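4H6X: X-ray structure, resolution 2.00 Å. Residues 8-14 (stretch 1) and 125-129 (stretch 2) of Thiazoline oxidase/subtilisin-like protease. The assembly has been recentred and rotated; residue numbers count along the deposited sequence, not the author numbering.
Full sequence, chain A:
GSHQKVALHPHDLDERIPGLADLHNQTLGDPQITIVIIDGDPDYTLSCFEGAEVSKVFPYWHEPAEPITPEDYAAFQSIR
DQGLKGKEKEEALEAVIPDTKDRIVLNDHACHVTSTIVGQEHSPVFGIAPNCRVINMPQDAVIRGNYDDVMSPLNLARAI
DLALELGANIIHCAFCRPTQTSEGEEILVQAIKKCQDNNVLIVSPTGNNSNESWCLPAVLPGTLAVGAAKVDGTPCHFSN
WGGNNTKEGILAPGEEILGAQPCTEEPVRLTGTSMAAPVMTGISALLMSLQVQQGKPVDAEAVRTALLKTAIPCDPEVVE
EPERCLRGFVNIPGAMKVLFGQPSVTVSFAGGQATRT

Stretch 1 8-14: LHPHDLD
Stretch 2, residues 125-129: VFGIA

Neither stretch forms regular helix or strand, and 115 residues or more separate any two that touch, so the contact is a tertiary one between loops. It buries 268 Å² in total, most of it on Phe 126 (93 Å²), His 11 (77 Å²) and Ile 128 (44 Å²). The register is set by His 11 and Phe 126, whose CA atoms lie 6.8 Å apart.

His 11 (phi/psi -125/147) opens a type I beta turn that runs through Asp 12 (-50/-31) and Leu 13 (-102/3) to Asp 14, closed by a hydrogen bond from Asp 14 N to His 11 O at 3.0 Å. Two side-chain hydrogen bonds brace it: His 11 N donates to Asp 14 OD2 (2.7 Å, 165°), and Leu 13 N donates to His 11 ND1 (3.0 Å, 163°). Because ND1 accepts a hydrogen bond here, the imidazole is anchored to its own turn. With chi1 t (-171°) and chi2 -81°, the ring reaches stretch 2 although its CA-to-CB bond points sideways; His 11 NE2 comes within 2.8 Å of Phe 126 O, and Gly 127 O lies at the ring edge, 3.7 Å from His 11 CD2.

The CA-to-CB bond of Phe 126 (-95/110; chi1 t, 170°; chi2 31°) points toward stretch 1. Its ring meets that of His 11 obliquely, centroids 4.9 Å apart and planes at 56°, with His 11 CD2 over one face. Carbonyl oxygens approach its edge, where the ring's hydrogens carry slight positive charge: Phe 126 CE2 is 3.2 Å from Pro 10 O and 3.4 Å from His 9 O.

Ile 128 (-67/-38; chi1 and chi2 both m) places CD1 over one face of the imidazole, 3.6 Å from His 11 CE1. The same Ile 128 CD1 lies 4.3 Å from Leu 13 CD1 (Leu 13 chi1 m, chi2 t), an apolar contact beside the histidine.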

# COMPACT_ATOMS: atom_id res chain seq x y z
N LEU A 8 -3.69 -21.97 4.43
CA LEU A 8 -4.20 -22.33 3.10
C LEU A 8 -3.54 -21.52 1.97
O LEU A 8 -3.50 -21.96 0.82
CB LEU A 8 -5.73 -22.18 3.04
CG LEU A 8 -6.64 -23.24 3.67
CD1 LEU A 8 -6.42 -23.38 5.17
CD2 LEU A 8 -8.11 -22.92 3.39
N HIS A 9 -3.03 -20.33 2.31
CA HIS A 9 -2.37 -19.48 1.32
C HIS A 9 -1.10 -18.87 1.88
O HIS A 9 -1.09 -17.70 2.28
CB HIS A 9 -3.34 -18.39 0.84
CG HIS A 9 -4.62 -18.93 0.28
ND1 HIS A 9 -5.75 -19.11 1.05
CD2 HIS A 9 -4.94 -19.35 -0.96
CE1 HIS A 9 -6.72 -19.61 0.30
NE2 HIS A 9 -6.25 -19.76 -0.93
N PRO A 10 -0.01 -19.67 1.93
CA PRO A 10 1.26 -19.23 2.50
C PRO A 10 1.69 -17.90 1.90
O PRO A 10 1.71 -17.75 0.68
CB PRO A 10 2.24 -20.34 2.09
CG PRO A 10 1.38 -21.55 1.88
CD PRO A 10 0.09 -21.03 1.35
N HIS A 11 2.01 -16.95 2.76
CA HIS A 11 2.42 -15.62 2.33
C HIS A 11 3.76 -15.33 2.97
O HIS A 11 4.02 -15.77 4.09
CB HIS A 11 1.39 -14.58 2.78
CG HIS A 11 1.63 -13.21 2.20
ND1 HIS A 11 2.54 -12.33 2.74
CD2 HIS A 11 1.07 -12.58 1.14
CE1 HIS A 11 2.55 -11.22 2.02
NE2 HIS A 11 1.66 -11.35 1.05
N ASP A 12 4.59 -14.58 2.26
CA ASP A 12 5.92 -14.17 2.71
C ASP A 12 5.95 -13.57 4.11
O ASP A 12 6.95 -13.70 4.83
CB ASP A 12 6.52 -13.18 1.70
CG ASP A 12 7.92 -12.74 2.05
OD1 ASP A 12 8.85 -13.58 1.98
OD2 ASP A 12 8.11 -11.55 2.38
N LEU A 13 4.85 -12.90 4.51
CA LEU A 13 4.81 -12.17 5.77
C LEU A 13 4.06 -12.91 6.89
O LEU A 13 3.90 -12.38 7.99
CB LEU A 13 4.22 -10.75 5.57
CG LEU A 13 4.96 -9.82 4.60
CD1 LEU A 13 4.18 -8.53 4.34
CD2 LEU A 13 6.37 -9.52 5.10
N ASP A 14 3.61 -14.13 6.59
CA ASP A 14 2.89 -14.96 7.58
C ASP A 14 3.60 -15.01 8.94
O ASP A 14 2.97 -14.84 9.98
CB ASP A 14 2.66 -16.38 7.07
CG ASP A 14 1.52 -16.47 6.07
OD1 ASP A 14 0.66 -15.55 6.01
OD2 ASP A 14 1.47 -17.49 5.35
N VAL A 125 4.93 -12.18 -7.03
CA VAL A 125 4.49 -11.38 -5.87
C VAL A 125 3.04 -11.69 -5.48
O VAL A 125 2.10 -11.37 -6.20
CB VAL A 125 4.67 -9.86 -6.08
CG1 VAL A 125 4.32 -9.10 -4.80
CG2 VAL A 125 6.10 -9.54 -6.48
N PHE A 126 2.89 -12.32 -4.32
CA PHE A 126 1.59 -12.64 -3.77
C PHE A 126 1.23 -11.52 -2.78
O PHE A 126 1.86 -11.37 -1.75
CB PHE A 126 1.68 -14.01 -3.08
CG PHE A 126 0.47 -14.38 -2.24
CD1 PHE A 126 -0.80 -13.94 -2.56
CD2 PHE A 126 0.63 -15.22 -1.13
CE1 PHE A 126 -1.90 -14.30 -1.79
CE2 PHE A 126 -0.46 -15.59 -0.36
CZ PHE A 126 -1.72 -15.13 -0.69
N GLY A 127 0.24 -10.71 -3.14
CA GLY A 127 -0.15 -9.57 -2.32
C GLY A 127 -1.04 -9.95 -1.14
O GLY A 127 -1.50 -11.08 -1.05
N ILE A 128 -1.28 -9.00 -0.25
CA ILE A 128 -2.12 -9.23 0.93
C ILE A 128 -3.57 -9.48 0.54
O ILE A 128 -4.24 -10.35 1.13
CB ILE A 128 -2.00 -8.04 1.92
CG1 ILE A 128 -0.54 -7.88 2.39
CG2 ILE A 128 -2.94 -8.21 3.11
CD1 ILE A 128 -0.00 -9.02 3.24
N ALA A 129 -4.04 -8.77 -0.47
CA ALA A 129 -5.46 -8.81 -0.81
C ALA A 129 -5.70 -8.96 -2.32
O ALA A 129 -6.29 -8.07 -2.97
CB ALA A 129 -6.17 -7.59 -0.25